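PDB 6SYY: periplasmic cell division protein (SufI) from Aquifex aeolicus, which is a multicopper oxidase that probably oxidises substrates at a mononuclear copper and passes the electrons to a trinuclear copper cluster where oxygen is reduced. Local coordinates for residues A[456-461]-A[493-498]; A[118-123]-A[477-482]; A[231-236]-A[361-366]. All coordinates share one frame; numbering follows the deposited sequence.

Contact 1 of 3, residues A[456-461]-A[493-498]. With CU (copper (II) ion), chain C.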
loop_
_atom_site.group_PDB
_atom_site.type_symbol
_atom_site.label_atom_id
_atom_site.label_comp_id
_atom_site.label_asym_id
_atom_site.label_seq_id
_atom_site.Cartn_x
_atom_site.Cartn_y
_atom_site.Cartn_z
ATOM N N HIS A 456 -0.019 -5.211 11.044
ATOM C CA HIS A 456 -0.994 -4.199 11.407
ATOM C C HIS A 456 -0.614 -3.573 12.746
ATOM O O HIS A 456 0.206 -4.105 13.496
ATOM C CB HIS A 456 -2.400 -4.803 11.488
ATOM C CG HIS A 456 -2.921 -5.312 10.178
ATOM N ND1 HIS A 456 -4.265 -5.502 9.937
ATOM C CD2 HIS A 456 -2.281 -5.679 9.042
ATOM C CE1 HIS A 456 -4.430 -5.959 8.708
ATOM N NE2 HIS A 456 -3.243 -6.076 8.144
ATOM N N GLY A 457 -1.219 -2.428 13.037
ATOM C CA GLY A 457 -1.106 -1.804 14.345
ATOM C C GLY A 457 0.013 -0.803 14.544
ATOM O O GLY A 457 -0.172 0.190 15.252
ATOM N N PHE A 458 1.180 -1.047 13.947
ATOM C CA PHE A 458 2.328 -0.172 14.148
ATOM C C PHE A 458 3.170 -0.114 12.885
ATOM O O PHE A 458 3.222 -1.069 12.106
ATOM C CB PHE A 458 3.213 -0.642 15.311
ATOM C CG PHE A 458 2.445 -1.073 16.523
ATOM C CD1 PHE A 458 2.118 -0.161 17.512
ATOM C CD2 PHE A 458 2.041 -2.391 16.669
ATOM C CE1 PHE A 458 1.402 -0.556 18.627
ATOM C CE2 PHE A 458 1.325 -2.793 17.781
ATOM C CZ PHE A 458 1.007 -1.874 18.763
ATOM N N GLN A 459 3.835 1.017 12.694
ATOM C CA GLN A 459 4.905 1.064 11.719
ATOM C C GLN A 459 6.201 0.563 12.357
ATOM O O GLN A 459 6.306 0.412 13.576
ATOM C CB GLN A 459 5.075 2.479 11.169
ATOM C CG GLN A 459 3.925 2.944 10.292
ATOM C CD GLN A 459 2.768 3.510 11.093
ATOM O OE1 GLN A 459 2.909 3.820 12.276
ATOM N NE2 GLN A 459 1.618 3.655 10.447
ATOM N N PHE A 460 7.196 0.295 11.518
ATOM C CA PHE A 460 8.477 -0.206 11.986
ATOM C C PHE A 460 9.595 0.439 11.182
ATOM O O PHE A 460 9.364 1.082 10.154
ATOM C CB PHE A 460 8.561 -1.735 11.879
ATOM C CG PHE A 460 8.300 -2.265 10.496
ATOM C CD1 PHE A 460 9.309 -2.307 9.549
ATOM C CD2 PHE A 460 7.042 -2.730 10.146
ATOM C CE1 PHE A 460 9.070 -2.794 8.275
ATOM C CE2 PHE A 460 6.800 -3.226 8.880
ATOM C CZ PHE A 460 7.814 -3.252 7.939
ATOM N N GLN A 461 10.821 0.248 11.658
ATOM C CA GLN A 461 12.018 0.720 10.978
ATOM C C GLN A 461 12.885 -0.474 10.613
ATOM O O GLN A 461 13.160 -1.330 11.461
ATOM C CB GLN A 461 12.793 1.701 11.854
ATOM C CG GLN A 461 11.994 2.943 12.198
ATOM C CD GLN A 461 12.669 3.785 13.249
ATOM O OE1 GLN A 461 13.684 3.385 13.826
ATOM N NE2 GLN A 461 12.112 4.961 13.508
ATOM N N VAL A 493 10.101 -2.686 16.015
ATOM C CA VAL A 493 8.732 -2.233 16.241
ATOM C C VAL A 493 8.618 -1.732 17.674
ATOM O O VAL A 493 8.895 -2.478 18.622
ATOM C CB VAL A 493 7.702 -3.345 15.985
ATOM C CG1 VAL A 493 6.332 -2.738 15.689
ATOM C CG2 VAL A 493 8.157 -4.253 14.854
ATOM N N ASP A 494 8.210 -0.475 17.832
ATOM C CA ASP A 494 7.838 0.061 19.139
ATOM C C ASP A 494 6.339 -0.148 19.291
ATOM O O ASP A 494 5.533 0.596 18.726
ATOM C CB ASP A 494 8.220 1.532 19.262
ATOM C CG ASP A 494 7.839 2.129 20.613
ATOM O OD1 ASP A 494 7.306 1.396 21.477
ATOM O OD2 ASP A 494 8.077 3.338 20.814
ATOM N N MET A 495 5.961 -1.163 20.063
ATOM C CA MET A 495 4.558 -1.555 20.184
ATOM C C MET A 495 3.889 -0.823 21.350
ATOM O O MET A 495 3.448 -1.411 22.337
ATOM C CB MET A 495 4.449 -3.069 20.324
ATOM C CG MET A 495 4.952 -3.823 19.097
ATOM S SD MET A 495 4.589 -5.591 19.126
ATOM C CE MET A 495 5.123 -6.060 17.482
ATOM N N SER A 496 3.819 0.498 21.205
ATOM C CA SER A 496 3.179 1.376 22.173
ATOM C C SER A 496 1.868 1.894 21.590
ATOM O O SER A 496 1.853 2.444 20.483
ATOM C CB SER A 496 4.111 2.535 22.541
ATOM O OG SER A 496 3.628 3.260 23.656
ATOM N N HIS A 497 0.771 1.705 22.321
ATOM C CA HIS A 497 -0.547 2.116 21.854
ATOM C C HIS A 497 -1.305 2.810 22.976
ATOM O O HIS A 497 -1.124 2.479 24.155
ATOM C CB HIS A 497 -1.367 0.923 21.334
ATOM C CG HIS A 497 -1.773 -0.051 22.398
ATOM N ND1 HIS A 497 -2.850 0.162 23.233
ATOM C CD2 HIS A 497 -1.250 -1.247 22.759
ATOM C CE1 HIS A 497 -2.971 -0.859 24.062
ATOM N NE2 HIS A 497 -2.013 -1.728 23.796
ATOM N N PRO A 498 -2.170 3.772 22.638
ATOM C CA PRO A 498 -2.841 4.569 23.674
ATOM C C PRO A 498 -4.213 4.055 24.085
ATOM O O PRO A 498 -5.030 4.829 24.595
ATOM C CB PRO A 498 -2.961 5.940 23.007
ATOM C CG PRO A 498 -3.183 5.595 21.565
ATOM C CD PRO A 498 -2.355 4.354 21.295
HETATM CU CU CU C . -3.703 -6.674 6.233
HETATM O O HOH W 1 7.322 1.353 16.085
#
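Two residues beyond a histidine of the trinuclear copper cluster, Phe458 packs its ring on Met495, an example of apolar packing between the loop that follows a copper ligand and the end of strand 488-495. Phe458 CG lies anti to the carbonyl carbon (chi1 -43°), and Met495 CA stands over one ring face, 3.8 Å from the Phe458 centroid and 17° from its normal, a CH-pi contact offset toward the rim. The two side chains cross at about a right angle, and Met495 SD adds an oblique Met-aromatic contact 5.2 Å from that centroid. Met495 is the centre of an inverse gamma turn, and just beyond it Ser496 O lies in the ring plane, 3.6 Å from Phe458 CE1. Val493 splits its branches, CG1 resting on Phe458 CB (3.8 Å) and CG2 on Phe460 CB. A water accepts from Asp494 N and donates to Gln459 O, joining the two backbones. An alanine at Phe458 would probably open a gap against Met495 CA and CB and leave the thioether chain freer to turn. His456 NE2 binds copper at 2.1 Å, together with His161 and His508. From strand 520-525, Tyr523 and Val525 both touch Phe458, while strand 488-495 runs antiparallel beside strand 461-465.

Contact 2 of 3, residues A[118-123]-A[477-482]. With CU (copper (II) ion), chain E; O (oxygen atom), chain F.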
loop_
_atom_site.group_PDB
_atom_site.type_symbol
_atom_site.label_atom_id
_atom_site.label_comp_id
_atom_site.label_asym_id
_atom_site.label_seq_id
_atom_site.Cartn_x
_atom_site.Cartn_y
_atom_site.Cartn_z
ATOM N N HIS A 118 -10.084 -2.662 5.442
ATOM C CA HIS A 118 -8.889 -2.463 6.246
ATOM C C HIS A 118 -8.284 -1.101 5.926
ATOM O O HIS A 118 -8.103 -0.757 4.753
ATOM C CB HIS A 118 -7.864 -3.565 5.993
ATOM C CG HIS A 118 -6.556 -3.330 6.676
ATOM N ND1 HIS A 118 -6.465 -2.999 8.011
ATOM C CD2 HIS A 118 -5.285 -3.371 6.209
ATOM C CE1 HIS A 118 -5.194 -2.846 8.337
ATOM N NE2 HIS A 118 -4.458 -3.071 7.264
ATOM N N TRP A 119 -7.985 -0.326 6.968
ATOM C CA TRP A 119 -7.302 0.959 6.812
ATOM C C TRP A 119 -5.801 0.699 6.924
ATOM O O TRP A 119 -5.176 0.880 7.972
ATOM C CB TRP A 119 -7.793 1.959 7.851
ATOM C CG TRP A 119 -9.272 1.915 8.067
ATOM C CD1 TRP A 119 -9.927 1.448 9.169
ATOM C CD2 TRP A 119 -10.285 2.343 7.150
ATOM N NE1 TRP A 119 -11.287 1.562 8.997
ATOM C CE2 TRP A 119 -11.532 2.107 7.765
ATOM C CE3 TRP A 119 -10.260 2.901 5.867
ATOM C CZ2 TRP A 119 -12.738 2.409 7.143
ATOM C CZ3 TRP A 119 -11.463 3.202 5.252
ATOM C CH2 TRP A 119 -12.683 2.958 5.891
ATOM N N HIS A 120 -5.223 0.259 5.806
ATOM C CA HIS A 120 -3.848 -0.228 5.780
ATOM C C HIS A 120 -2.880 0.874 6.186
ATOM O O HIS A 120 -2.837 1.942 5.566
ATOM C CB HIS A 120 -3.524 -0.761 4.379
ATOM C CG HIS A 120 -2.158 -1.367 4.241
ATOM N ND1 HIS A 120 -1.932 -2.519 3.519
ATOM C CD2 HIS A 120 -0.946 -0.966 4.696
ATOM C CE1 HIS A 120 -0.643 -2.811 3.548
ATOM N NE2 HIS A 120 -0.022 -1.884 4.255
ATOM N N GLY A 121 -2.101 0.605 7.231
ATOM C CA GLY A 121 -1.134 1.546 7.748
ATOM C C GLY A 121 -1.590 2.323 8.964
ATOM O O GLY A 121 -0.758 2.979 9.603
ATOM N N PHE A 122 -2.874 2.261 9.310
ATOM C CA PHE A 122 -3.386 3.021 10.443
ATOM C C PHE A 122 -2.962 2.397 11.768
ATOM O O PHE A 122 -2.923 1.172 11.920
ATOM C CB PHE A 122 -4.916 3.103 10.395
ATOM C CG PHE A 122 -5.452 4.147 9.453
ATOM C CD1 PHE A 122 -4.703 4.596 8.377
ATOM C CD2 PHE A 122 -6.712 4.686 9.653
ATOM C CE1 PHE A 122 -5.206 5.558 7.513
ATOM C CE2 PHE A 122 -7.220 5.647 8.793
ATOM C CZ PHE A 122 -6.465 6.084 7.723
ATOM N N ARG A 123 -2.638 3.254 12.732
ATOM C CA ARG A 123 -2.636 2.878 14.140
ATOM C C ARG A 123 -4.050 3.100 14.659
ATOM O O ARG A 123 -4.483 4.244 14.834
ATOM C CB ARG A 123 -1.625 3.704 14.929
ATOM C CG ARG A 123 -0.191 3.499 14.510
ATOM C CD ARG A 123 0.699 4.610 15.045
ATOM N NE ARG A 123 2.086 4.407 14.649
ATOM C CZ ARG A 123 3.027 3.934 15.456
ATOM N NH1 ARG A 123 2.730 3.631 16.713
ATOM N NH2 ARG A 123 4.267 3.771 15.007
ATOM N N TRP A 477 9.605 5.158 8.473
ATOM C CA TRP A 477 8.589 4.337 9.125
ATOM C C TRP A 477 7.891 3.505 8.055
ATOM O O TRP A 477 7.203 4.050 7.188
ATOM C CB TRP A 477 7.585 5.209 9.875
ATOM C CG TRP A 477 8.125 5.881 11.114
ATOM C CD1 TRP A 477 8.429 7.205 11.266
ATOM C CD2 TRP A 477 8.406 5.258 12.377
ATOM N NE1 TRP A 477 8.887 7.444 12.541
ATOM C CE2 TRP A 477 8.883 6.266 13.242
ATOM C CE3 TRP A 477 8.301 3.949 12.859
ATOM C CZ2 TRP A 477 9.255 6.001 14.562
ATOM C CZ3 TRP A 477 8.676 3.689 14.172
ATOM C CH2 TRP A 477 9.146 4.710 15.005
ATOM N N LYS A 478 8.071 2.189 8.111
ATOM C CA LYS A 478 7.495 1.277 7.136
ATOM C C LYS A 478 6.372 0.472 7.777
ATOM O O LYS A 478 6.287 0.366 9.002
ATOM C CB LYS A 478 8.570 0.330 6.590
ATOM C CG LYS A 478 9.749 1.036 5.943
ATOM C CD LYS A 478 9.426 1.445 4.518
ATOM C CE LYS A 478 9.290 0.223 3.629
ATOM N NZ LYS A 478 8.764 0.580 2.285
ATOM N N ASP A 479 5.495 -0.095 6.936
ATOM C CA ASP A 479 4.594 -1.148 7.393
ATOM C C ASP A 479 4.598 -2.381 6.496
ATOM O O ASP A 479 3.924 -3.363 6.826
ATOM C CB ASP A 479 3.152 -0.627 7.569
ATOM C CG ASP A 479 2.512 -0.163 6.274
ATOM O OD1 ASP A 479 2.534 -0.905 5.267
ATOM O OD2 ASP A 479 1.940 0.946 6.280
ATOM N N THR A 480 5.348 -2.370 5.391
ATOM C CA THR A 480 5.490 -3.527 4.509
ATOM C C THR A 480 6.937 -3.605 4.042
ATOM O O THR A 480 7.422 -2.677 3.386
ATOM C CB THR A 480 4.549 -3.420 3.301
ATOM O OG1 THR A 480 3.201 -3.211 3.745
ATOM C CG2 THR A 480 4.619 -4.686 2.461
ATOM N N VAL A 481 7.629 -4.702 4.354
ATOM C CA VAL A 481 9.040 -4.855 4.006
ATOM C C VAL A 481 9.201 -6.027 3.045
ATOM O O VAL A 481 8.647 -7.108 3.270
ATOM C CB VAL A 481 9.932 -5.032 5.252
ATOM C CG1 VAL A 481 9.505 -6.239 6.076
ATOM C CG2 VAL A 481 11.408 -5.139 4.843
ATOM N N ILE A 482 9.951 -5.799 1.966
ATOM C CA ILE A 482 10.255 -6.856 1.009
ATOM C C ILE A 482 11.252 -7.819 1.632
ATOM O O ILE A 482 12.287 -7.402 2.168
ATOM C CB ILE A 482 10.820 -6.263 -0.292
ATOM C CG1 ILE A 482 9.788 -5.370 -0.983
ATOM C CG2 ILE A 482 11.298 -7.368 -1.224
ATOM C CD1 ILE A 482 10.321 -4.688 -2.221
HETATM CU CU CU E . -3.154 -3.857 2.761
HETATM O O O F . -3.457 -5.509 4.503
HETATM O O HOH W 2 1.785 3.231 7.782
#
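His120 sets CG anti to its backbone N (chi1 -177°), and chi2 (139°) then turns NE2 to Asp479, whose own CG sits between its backbone N and carbonyl carbon and lies at the edge of the imidazole, in its plane. The arrangement is a His-carboxylate hydrogen bond in the second shell of the trinuclear copper cluster, which in multicopper oxidases lies between the first and last cupredoxin domains. The ring is thereby held from two ends. ND1 binds copper at 2.0 Å, alongside His159 and His510, and His120 NE2 donates to Asp479 OD1 at 2.9 Å. The acceptor lies in the imidazole plane, whereas the donor stands above the carboxylate, 51° out of its plane. Thr480 OG1 is a second donor to Asp479 OD1 (2.8 Å), arriving nearly along the C-O axis, so two bonds grip one oxygen and fix the carboxylate that positions the ring. Asp479 OD2 has a further partner in Arg300, with which it forms a salt bridge, and the backbone O of Asp479 accepts from His454 ND1, so this one residue supports two copper ligands. The bound oxygen atom is 2.4 Å from the copper held by His120. Next to His120, Gly121 takes part in a type II beta turn from Trp119 to Phe122 with backbone angles suited to glycine. Here a CB would also press on the carboxylate, for Asp479 OD2 already lies 3.5 Å from Gly121 CA.

Contact 3 of 3, residues A[231-236]-A[361-366]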
loop_
_atom_site.group_PDB
_atom_site.type_symbol
_atom_site.label_atom_id
_atom_site.label_comp_id
_atom_site.label_asym_id
_atom_site.label_seq_id
_atom_site.Cartn_x
_atom_site.Cartn_y
_atom_site.Cartn_z
ATOM N N ILE A 231 -0.942 -3.357 -17.667
ATOM C CA ILE A 231 -0.578 -2.460 -16.576
ATOM C C ILE A 231 -1.516 -1.265 -16.576
ATOM O O ILE A 231 -1.801 -0.677 -17.626
ATOM C CB ILE A 231 0.887 -2.009 -16.696
ATOM C CG1 ILE A 231 1.792 -3.227 -16.858
ATOM C CG2 ILE A 231 1.292 -1.216 -15.465
ATOM C CD1 ILE A 231 1.764 -4.170 -15.665
ATOM N N LEU A 232 -2.000 -0.902 -15.392
ATOM C CA LEU A 232 -2.918 0.211 -15.224
ATOM C C LEU A 232 -2.376 1.155 -14.164
ATOM O O LEU A 232 -1.734 0.731 -13.200
ATOM C CB LEU A 232 -4.323 -0.259 -14.815
ATOM C CG LEU A 232 -5.168 -1.059 -15.811
ATOM C CD1 LEU A 232 -4.702 -2.496 -15.914
ATOM C CD2 LEU A 232 -6.624 -1.016 -15.396
ATOM N N VAL A 233 -2.630 2.444 -14.360
ATOM C CA VAL A 233 -2.371 3.463 -13.352
ATOM C C VAL A 233 -3.681 4.194 -13.117
ATOM O O VAL A 233 -4.234 4.799 -14.043
ATOM C CB VAL A 233 -1.263 4.437 -13.777
ATOM C CG1 VAL A 233 -0.893 5.338 -12.617
ATOM C CG2 VAL A 233 -0.047 3.681 -14.283
ATOM N N ASN A 234 -4.190 4.117 -11.888
ATOM C CA ASN A 234 -5.486 4.698 -11.552
ATOM C C ASN A 234 -6.572 4.178 -12.489
ATOM O O ASN A 234 -7.430 4.929 -12.956
ATOM C CB ASN A 234 -5.421 6.224 -11.582
ATOM C CG ASN A 234 -4.283 6.762 -10.753
ATOM O OD1 ASN A 234 -3.799 6.091 -9.842
ATOM N ND2 ASN A 234 -3.844 7.979 -11.062
ATOM N N LEU A 235 -6.518 2.873 -12.770
ATOM C CA LEU A 235 -7.440 2.205 -13.691
ATOM C C LEU A 235 -7.374 2.797 -15.095
ATOM O O LEU A 235 -8.384 2.846 -15.802
ATOM C CB LEU A 235 -8.882 2.230 -13.172
ATOM C CG LEU A 235 -9.241 1.199 -12.105
ATOM C CD1 LEU A 235 -10.737 1.162 -11.908
ATOM C CD2 LEU A 235 -8.715 -0.183 -12.478
ATOM N N THR A 236 -6.192 3.244 -15.514
ATOM C CA THR A 236 -5.990 3.754 -16.863
ATOM C C THR A 236 -4.989 2.865 -17.584
ATOM O O THR A 236 -3.830 2.760 -17.144
ATOM C CB THR A 236 -5.495 5.201 -16.853
ATOM O OG1 THR A 236 -6.318 5.981 -15.980
ATOM C CG2 THR A 236 -5.547 5.791 -18.258
ATOM N N PHE A 361 8.844 -3.564 -18.988
ATOM C CA PHE A 361 7.761 -2.954 -19.749
ATOM C C PHE A 361 7.548 -1.530 -19.266
ATOM O O PHE A 361 7.821 -1.209 -18.105
ATOM C CB PHE A 361 6.460 -3.754 -19.602
ATOM C CG PHE A 361 6.098 -4.060 -18.179
ATOM C CD1 PHE A 361 6.470 -5.261 -17.599
ATOM C CD2 PHE A 361 5.390 -3.147 -17.416
ATOM C CE1 PHE A 361 6.142 -5.545 -16.287
ATOM C CE2 PHE A 361 5.070 -3.423 -16.101
ATOM C CZ PHE A 361 5.440 -4.626 -15.539
ATOM N N GLU A 362 7.041 -0.689 -20.161
ATOM C CA GLU A 362 6.705 0.676 -19.784
ATOM C C GLU A 362 5.433 0.691 -18.946
ATOM O O GLU A 362 4.456 0.007 -19.263
ATOM C CB GLU A 362 6.533 1.538 -21.035
ATOM C CG GLU A 362 6.069 2.960 -20.768
ATOM C CD GLU A 362 6.118 3.823 -22.012
ATOM O OE1 GLU A 362 7.002 3.584 -22.862
ATOM O OE2 GLU A 362 5.275 4.734 -22.145
ATOM N N VAL A 363 5.453 1.459 -17.860
ATOM C CA VAL A 363 4.255 1.648 -17.044
ATOM C C VAL A 363 3.465 2.867 -17.500
ATOM O O VAL A 363 2.235 2.823 -17.591
ATOM C CB VAL A 363 4.642 1.758 -15.556
ATOM C CG1 VAL A 363 3.423 2.089 -14.721
ATOM C CG2 VAL A 363 5.290 0.470 -15.078
ATOM N N MET A 364 4.157 3.958 -17.813
ATOM C CA MET A 364 3.491 5.225 -18.065
ATOM C C MET A 364 4.457 6.162 -18.782
ATOM O O MET A 364 5.680 6.024 -18.680
ATOM C CB MET A 364 2.998 5.835 -16.751
ATOM C CG MET A 364 2.118 7.038 -16.901
ATOM S SD MET A 364 1.760 7.737 -15.289
ATOM C CE MET A 364 1.221 9.365 -15.785
ATOM N N GLU A 365 3.889 7.119 -19.510
ATOM C CA GLU A 365 4.657 8.089 -20.278
ATOM C C GLU A 365 4.307 9.497 -19.819
ATOM O O GLU A 365 3.127 9.847 -19.713
ATOM C CB GLU A 365 4.382 7.930 -21.776
ATOM C CG GLU A 365 4.649 9.166 -22.606
ATOM C CD GLU A 365 4.163 9.010 -24.033
ATOM O OE1 GLU A 365 4.375 7.923 -24.611
ATOM O OE2 GLU A 365 3.560 9.966 -24.570
ATOM N N PHE A 366 5.331 10.294 -19.536
ATOM C CA PHE A 366 5.174 11.708 -19.221
ATOM C C PHE A 366 5.656 12.538 -20.399
ATOM O O PHE A 366 6.733 12.281 -20.948
ATOM C CB PHE A 366 5.956 12.089 -17.964
ATOM C CG PHE A 366 5.454 11.432 -16.720
ATOM C CD1 PHE A 366 4.366 11.952 -16.040
ATOM C CD2 PHE A 366 6.071 10.295 -16.226
ATOM C CE1 PHE A 366 3.901 11.351 -14.890
ATOM C CE2 PHE A 366 5.609 9.684 -15.078
ATOM C CZ PHE A 366 4.521 10.215 -14.409
#
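Ile231 meets Val363 and Phe361 through different branches of one side chain. From CB, the CG2 methyl reaches Val363 CG1 at 4.0 Å, the two side chains crossing at about a right angle. The other branch goes to the phenyl ring: CG1 lies anti to the carbonyl carbon (chi1 -52°) and comes to 3.4 Å from Phe361 CE2. At the tip, CD1 bears on the same ring atom, Phe361 CE2, also at 3.4 Å, and extends to Phe361 CZ at 3.7 Å. The isoleucine thus touches ring atoms CD2, CE2 and CZ in tight apolar packing. Strands 231-233 and 361-366 share no hydrogen bonds and pack through side chains, their axes 7.2 Å apart at closest and crossing at -31°, which is consistent with the cupredoxin-like beta sandwich of the family. Strand 361-366 carries a classic beta bulge, Val363 and Met364 both facing Leu318, and both of these consecutive residues touch strand 231-233. Val363 CG1 meets Val233 CG2 at 3.8 Å, while Met364 SD lies more loosely, 4.5 Å from Val233 CG1. Beyond Val233 the chain reverses in a two-residue hairpin, closed by backbone bonds between Val233 and Thr236, and Asn234 fastens the turn to Asn50, Pro202 and Ile204.

All three contacts are largely buried, but they differ in chemistry according to their place. Contact 2, with its centre about 7 Å from the centre of the chain, is polar and joins the first and last family regions at the copper cluster; contacts 1 and 3 lie farther out, each about 17 Å from that centre, and rest mainly on apolar packing. Contacts 1 and 2 are neighbours: Gln459 OE1 probably bonds to Arg123 NE, and Phe460 O to Lys478 N. They also use strands 488-495 and 480-483, consecutive in the chain but members of different sheets. Contact 3 stands apart, its nearest atoms about 14 Å from contact 2, away from the copper sites.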